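Local coordinates for pseudouridine synthase (Pyrococcus abyssi, PDB 2AUS), which probably isomerises uridine to pseudouridine in RNA, as the Cbf5 member of the TruB family of pseudouridine synthases, at residues A[107-120]-A[191-205]. Sequence-based numbering, arbitrary orientation.
Sequences GKEYVALMHLHGDV and LGVGAHMAELRRTRS
Glu109 O takes two backbone donors from the neighbouring strand: Thr203 N at 2.8 Å, tilted 34° from the carbonyl plane, and, more weakly, Arg204 N. Two residues thus face one, a classic beta bulge within the antiparallel pairing of 108-116 with 195-205. The bulge turns Thr203 toward Glu109, and with its hydroxyl wedged between backbone N and carbonyl carbon (chi1 58°), Thr203 OG1 donates to Glu109 OE1 at 2.6 Å, meeting the carboxylate on its anti side. Glu109 OE2 is left for Tyr157 of the same chain. The methyl Thr203 CG2 presses on Val111 CG2 at 3.4 Å, tighter than usual for carbons.

On the other face of the sheet, Tyr110 lies alongside Arg202, CE1 being 3.7 Å from Arg202 CB, with the ring and guanidinium planes 62° apart, while Leu200 CD2 reaches Tyr110 CD1 at 3.5 Å. Trading Tyr110 for an alanine would probably open a gap beside Leu200 and leave the aliphatic part of Arg202 freer to swing. The guanidinium has Lys108 CE over one face and bonds through NH1 to Val88 O.

A second classic bulge sets Ala198 and Glu199 against Leu113, whose O accepts from Ala198 N at 2.9 Å. Farther on, Leu116 CD2 meets Leu191 CD1, the side chains crossing at about a right angle.

The two faces serve different partners: on that of Glu109, Glu199 OE1 and Arg201 NE bond to another protein's chain, while Arg201 NH2 forms salt bridges with Glu210 and Asp52; on the other, Arg202 NH2 pairs with a phosphate ion, probably from the crystallisation liquor, near Lys108, a basic pair that could mark an anion-binding patch.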
loop_
_atom_site.group_PDB
_atom_site.type_symbol
_atom_site.label_atom_id
_atom_site.label_comp_id
_atom_site.label_asym_id
_atom_site.label_seq_id
_atom_site.Cartn_x
_atom_site.Cartn_y
_atom_site.Cartn_z
ATOM N N GLY A 107 -30.692 -3.070 -3.879
ATOM C CA GLY A 107 -30.203 -4.430 -3.989
ATOM C C GLY A 107 -28.756 -4.407 -4.446
ATOM O O GLY A 107 -28.291 -3.398 -4.973
ATOM N N LYS A 108 -28.031 -5.502 -4.249
ATOM C CA LYS A 108 -26.638 -5.539 -4.666
ATOM C C LYS A 108 -26.237 -6.819 -5.368
ATOM O O LYS A 108 -26.808 -7.883 -5.135
ATOM C CB LYS A 108 -25.735 -5.294 -3.459
ATOM C CG LYS A 108 -25.869 -3.874 -2.950
ATOM C CD LYS A 108 -25.353 -3.706 -1.557
ATOM C CE LYS A 108 -25.609 -2.286 -1.082
ATOM N NZ LYS A 108 -27.046 -1.945 -1.183
ATOM N N GLU A 109 -25.257 -6.697 -6.249
ATOM C CA GLU A 109 -24.751 -7.842 -6.974
ATOM C C GLU A 109 -23.258 -7.925 -6.725
ATOM O O GLU A 109 -22.556 -6.907 -6.677
ATOM C CB GLU A 109 -25.008 -7.705 -8.476
ATOM C CG GLU A 109 -24.634 -8.956 -9.267
ATOM C CD GLU A 109 -24.694 -8.744 -10.770
ATOM O OE1 GLU A 109 -23.893 -7.935 -11.293
ATOM O OE2 GLU A 109 -25.553 -9.377 -11.423
ATOM N N TYR A 110 -22.770 -9.145 -6.564
ATOM C CA TYR A 110 -21.357 -9.363 -6.315
ATOM C C TYR A 110 -20.858 -10.509 -7.170
ATOM O O TYR A 110 -21.636 -11.306 -7.693
ATOM C CB TYR A 110 -21.133 -9.757 -4.857
ATOM C CG TYR A 110 -21.496 -8.722 -3.824
ATOM C CD1 TYR A 110 -20.536 -7.849 -3.322
ATOM C CD2 TYR A 110 -22.792 -8.644 -3.314
ATOM C CE1 TYR A 110 -20.849 -6.929 -2.330
ATOM C CE2 TYR A 110 -23.117 -7.722 -2.320
ATOM C CZ TYR A 110 -22.140 -6.867 -1.831
ATOM O OH TYR A 110 -22.444 -5.950 -0.847
ATOM N N VAL A 111 -19.544 -10.572 -7.317
ATOM C CA VAL A 111 -18.909 -11.673 -8.008
ATOM C C VAL A 111 -17.979 -12.160 -6.914
ATOM O O VAL A 111 -17.215 -11.379 -6.348
ATOM C CB VAL A 111 -18.120 -11.226 -9.244
ATOM C CG1 VAL A 111 -17.245 -12.377 -9.742
ATOM C CG2 VAL A 111 -19.092 -10.836 -10.340
ATOM N N ALA A 112 -18.055 -13.443 -6.596
ATOM C CA ALA A 112 -17.242 -13.971 -5.520
ATOM C C ALA A 112 -16.551 -15.272 -5.839
ATOM O O ALA A 112 -17.053 -16.101 -6.595
ATOM C CB ALA A 112 -18.097 -14.145 -4.269
ATOM N N LEU A 113 -15.385 -15.434 -5.235
ATOM C CA LEU A 113 -14.598 -16.637 -5.399
ATOM C C LEU A 113 -14.677 -17.413 -4.083
ATOM O O LEU A 113 -14.182 -16.967 -3.051
ATOM C CB LEU A 113 -13.146 -16.282 -5.712
ATOM C CG LEU A 113 -12.202 -17.485 -5.760
ATOM C CD1 LEU A 113 -12.734 -18.514 -6.743
ATOM C CD2 LEU A 113 -10.804 -17.023 -6.168
ATOM N N MET A 114 -15.304 -18.578 -4.133
ATOM C CA MET A 114 -15.453 -19.409 -2.949
ATOM C C MET A 114 -14.473 -20.574 -3.008
ATOM O O MET A 114 -14.347 -21.240 -4.035
ATOM C CB MET A 114 -16.886 -19.941 -2.865
ATOM C CG MET A 114 -17.084 -21.081 -1.864
ATOM S SD MET A 114 -18.813 -21.573 -1.725
ATOM C CE MET A 114 -19.030 -22.558 -3.228
ATOM N N HIS A 115 -13.775 -20.811 -1.907
ATOM C CA HIS A 115 -12.831 -21.910 -1.850
ATOM C C HIS A 115 -13.350 -22.990 -0.901
ATOM O O HIS A 115 -13.482 -22.751 0.298
ATOM C CB HIS A 115 -11.466 -21.423 -1.370
ATOM C CG HIS A 115 -10.425 -22.494 -1.369
ATOM N ND1 HIS A 115 -9.981 -23.099 -2.527
ATOM C CD2 HIS A 115 -9.780 -23.110 -0.350
ATOM C CE1 HIS A 115 -9.112 -24.043 -2.220
ATOM N NE2 HIS A 115 -8.972 -24.072 -0.906
ATOM N N LEU A 116 -13.648 -24.169 -1.439
ATOM C CA LEU A 116 -14.141 -25.276 -0.623
ATOM C C LEU A 116 -12.978 -25.936 0.105
ATOM O O LEU A 116 -11.888 -26.074 -0.451
ATOM C CB LEU A 116 -14.857 -26.299 -1.500
ATOM C CG LEU A 116 -16.099 -25.731 -2.184
ATOM C CD1 LEU A 116 -16.729 -26.785 -3.069
ATOM C CD2 LEU A 116 -17.081 -25.240 -1.122
ATOM N N HIS A 117 -13.211 -26.331 1.354
ATOM C CA HIS A 117 -12.174 -26.959 2.161
ATOM C C HIS A 117 -12.098 -28.471 1.963
ATOM O O HIS A 117 -11.318 -29.155 2.623
ATOM C CB HIS A 117 -12.398 -26.622 3.636
ATOM C CG HIS A 117 -12.228 -25.167 3.949
ATOM N ND1 HIS A 117 -11.035 -24.501 3.763
ATOM C CD2 HIS A 117 -13.103 -24.246 4.421
ATOM C CE1 HIS A 117 -11.182 -23.234 4.107
ATOM N NE2 HIS A 117 -12.426 -23.052 4.511
ATOM N N GLY A 118 -12.905 -28.979 1.038
ATOM C CA GLY A 118 -12.914 -30.398 0.747
ATOM C C GLY A 118 -13.472 -30.624 -0.640
ATOM O O GLY A 118 -14.252 -29.808 -1.134
ATOM N N ASP A 119 -13.083 -31.725 -1.273
ATOM C CA ASP A 119 -13.554 -32.027 -2.620
ATOM C C ASP A 119 -15.048 -32.334 -2.666
ATOM O O ASP A 119 -15.565 -33.107 -1.860
ATOM C CB ASP A 119 -12.767 -33.199 -3.201
ATOM C CG ASP A 119 -11.269 -32.984 -3.127
ATOM O OD1 ASP A 119 -10.807 -31.889 -3.506
ATOM O OD2 ASP A 119 -10.556 -33.913 -2.685
ATOM N N VAL A 120 -15.731 -31.707 -3.616
ATOM C CA VAL A 120 -17.161 -31.881 -3.806
ATOM C C VAL A 120 -17.416 -31.997 -5.303
ATOM O O VAL A 120 -16.867 -31.231 -6.093
ATOM C CB VAL A 120 -17.955 -30.661 -3.263
ATOM C CG1 VAL A 120 -19.451 -30.888 -3.444
ATOM C CG2 VAL A 120 -17.624 -30.425 -1.793
ATOM N N LEU A 191 -22.565 -28.078 1.956
ATOM C CA LEU A 191 -21.757 -29.015 1.177
ATOM C C LEU A 191 -21.067 -30.013 2.093
ATOM O O LEU A 191 -20.541 -31.028 1.637
ATOM C CB LEU A 191 -20.709 -28.261 0.355
ATOM C CG LEU A 191 -21.259 -27.435 -0.803
ATOM C CD1 LEU A 191 -20.125 -26.679 -1.467
ATOM C CD2 LEU A 191 -21.949 -28.349 -1.804
ATOM N N GLY A 192 -21.063 -29.706 3.387
ATOM C CA GLY A 192 -20.449 -30.586 4.366
ATOM C C GLY A 192 -18.949 -30.433 4.529
ATOM O O GLY A 192 -18.391 -30.863 5.539
ATOM N N VAL A 193 -18.293 -29.809 3.554
ATOM C CA VAL A 193 -16.841 -29.634 3.604
ATOM C C VAL A 193 -16.376 -28.285 4.144
ATOM O O VAL A 193 -15.227 -28.137 4.565
ATOM C CB VAL A 193 -16.227 -29.827 2.208
ATOM C CG1 VAL A 193 -16.633 -31.179 1.656
ATOM C CG2 VAL A 193 -16.679 -28.705 1.273
ATOM N N GLY A 194 -17.268 -27.302 4.135
ATOM C CA GLY A 194 -16.896 -25.984 4.612
ATOM C C GLY A 194 -16.340 -25.161 3.462
ATOM O O GLY A 194 -15.756 -25.707 2.524
ATOM N N ALA A 195 -16.522 -23.848 3.525
ATOM C CA ALA A 195 -16.042 -22.976 2.468
ATOM C C ALA A 195 -15.552 -21.636 3.002
ATOM O O ALA A 195 -15.990 -21.167 4.055
ATOM C CB ALA A 195 -17.138 -22.758 1.448
ATOM N N HIS A 196 -14.639 -21.030 2.254
ATOM C CA HIS A 196 -14.056 -19.746 2.615
ATOM C C HIS A 196 -14.207 -18.790 1.438
ATOM O O HIS A 196 -14.053 -19.195 0.284
ATOM C CB HIS A 196 -12.567 -19.937 2.926
ATOM C CG HIS A 196 -11.839 -18.664 3.228
ATOM N ND1 HIS A 196 -12.037 -17.949 4.390
ATOM C CD2 HIS A 196 -10.899 -17.987 2.525
ATOM C CE1 HIS A 196 -11.249 -16.887 4.392
ATOM N NE2 HIS A 196 -10.549 -16.888 3.272
ATOM N N MET A 197 -14.522 -17.529 1.724
ATOM C CA MET A 197 -14.645 -16.522 0.672
ATOM C C MET A 197 -13.242 -15.959 0.389
ATOM O O MET A 197 -12.728 -15.143 1.155
ATOM C CB MET A 197 -15.584 -15.395 1.116
ATOM C CG MET A 197 -15.845 -14.359 0.039
ATOM S SD MET A 197 -17.066 -13.130 0.553
ATOM C CE MET A 197 -16.041 -12.106 1.644
ATOM N N ALA A 198 -12.631 -16.406 -0.707
ATOM C CA ALA A 198 -11.280 -15.977 -1.069
ATOM C C ALA A 198 -11.200 -14.574 -1.644
ATOM O O ALA A 198 -10.198 -13.883 -1.475
ATOM C CB ALA A 198 -10.665 -16.960 -2.052
ATOM N N GLU A 199 -12.248 -14.148 -2.335
ATOM C CA GLU A 199 -12.238 -12.823 -2.934
ATOM C C GLU A 199 -13.661 -12.375 -3.204
ATOM O O GLU A 199 -14.529 -13.189 -3.513
ATOM C CB GLU A 199 -11.440 -12.858 -4.241
ATOM C CG GLU A 199 -10.968 -11.497 -4.711
ATOM C CD GLU A 199 -10.235 -11.567 -6.035
ATOM O OE1 GLU A 199 -9.410 -12.491 -6.211
ATOM O OE2 GLU A 199 -10.479 -10.694 -6.897
ATOM N N LEU A 200 -13.887 -11.071 -3.108
ATOM C CA LEU A 200 -15.213 -10.511 -3.317
ATOM C C LEU A 200 -15.132 -9.189 -4.076
ATOM O O LEU A 200 -14.287 -8.353 -3.783
ATOM C CB LEU A 200 -15.880 -10.265 -1.963
ATOM C CG LEU A 200 -17.406 -10.332 -1.838
ATOM C CD1 LEU A 200 -17.867 -9.195 -0.953
ATOM C CD2 LEU A 200 -18.074 -10.273 -3.202
ATOM N N ARG A 201 -16.024 -9.004 -5.043
ATOM C CA ARG A 201 -16.069 -7.774 -5.822
ATOM C C ARG A 201 -17.528 -7.386 -6.038
ATOM O O ARG A 201 -18.322 -8.187 -6.532
ATOM C CB ARG A 201 -15.391 -7.969 -7.182
ATOM C CG ARG A 201 -15.460 -6.738 -8.090
ATOM C CD ARG A 201 -14.768 -6.980 -9.425
ATOM N NE ARG A 201 -15.017 -5.900 -10.381
ATOM C CZ ARG A 201 -14.506 -4.674 -10.281
ATOM N NH1 ARG A 201 -13.712 -4.368 -9.267
ATOM N NH2 ARG A 201 -14.796 -3.749 -11.194
ATOM N N ARG A 202 -17.889 -6.168 -5.652
ATOM C CA ARG A 202 -19.256 -5.714 -5.844
ATOM C C ARG A 202 -19.374 -5.223 -7.283
ATOM O O ARG A 202 -18.589 -4.390 -7.736
ATOM C CB ARG A 202 -19.597 -4.582 -4.879
ATOM C CG ARG A 202 -21.027 -4.073 -5.038
ATOM C CD ARG A 202 -21.211 -2.729 -4.357
ATOM N NE ARG A 202 -21.478 -2.881 -2.939
ATOM C CZ ARG A 202 -21.456 -1.896 -2.055
ATOM N NH1 ARG A 202 -21.168 -0.655 -2.425
ATOM N NH2 ARG A 202 -21.745 -2.163 -0.793
ATOM N N THR A 203 -20.357 -5.750 -8.001
ATOM C CA THR A 203 -20.555 -5.382 -9.390
ATOM C C THR A 203 -21.781 -4.518 -9.574
ATOM O O THR A 203 -22.039 -4.041 -10.673
ATOM C CB THR A 203 -20.701 -6.628 -10.275
ATOM O OG1 THR A 203 -21.806 -7.417 -9.812
ATOM C CG2 THR A 203 -19.421 -7.455 -10.234
ATOM N N ARG A 204 -22.533 -4.313 -8.499
ATOM C CA ARG A 204 -23.733 -3.504 -8.588
ATOM C C ARG A 204 -24.301 -3.100 -7.238
ATOM O O ARG A 204 -24.325 -3.884 -6.293
ATOM C CB ARG A 204 -24.795 -4.269 -9.384
ATOM C CG ARG A 204 -26.111 -3.547 -9.576
ATOM C CD ARG A 204 -26.928 -4.239 -10.656
ATOM N NE ARG A 204 -28.219 -3.596 -10.876
ATOM C CZ ARG A 204 -28.376 -2.316 -11.208
ATOM N NH1 ARG A 204 -27.317 -1.528 -11.361
ATOM N NH2 ARG A 204 -29.594 -1.822 -11.390
ATOM N N SER A 205 -24.738 -1.851 -7.152
ATOM C CA SER A 205 -25.362 -1.332 -5.945
ATOM C C SER A 205 -26.465 -0.404 -6.404
ATOM O O SER A 205 -26.205 0.724 -6.840
ATOM C CB SER A 205 -24.376 -0.557 -5.081
ATOM O OG SER A 205 -25.069 -0.018 -3.968
#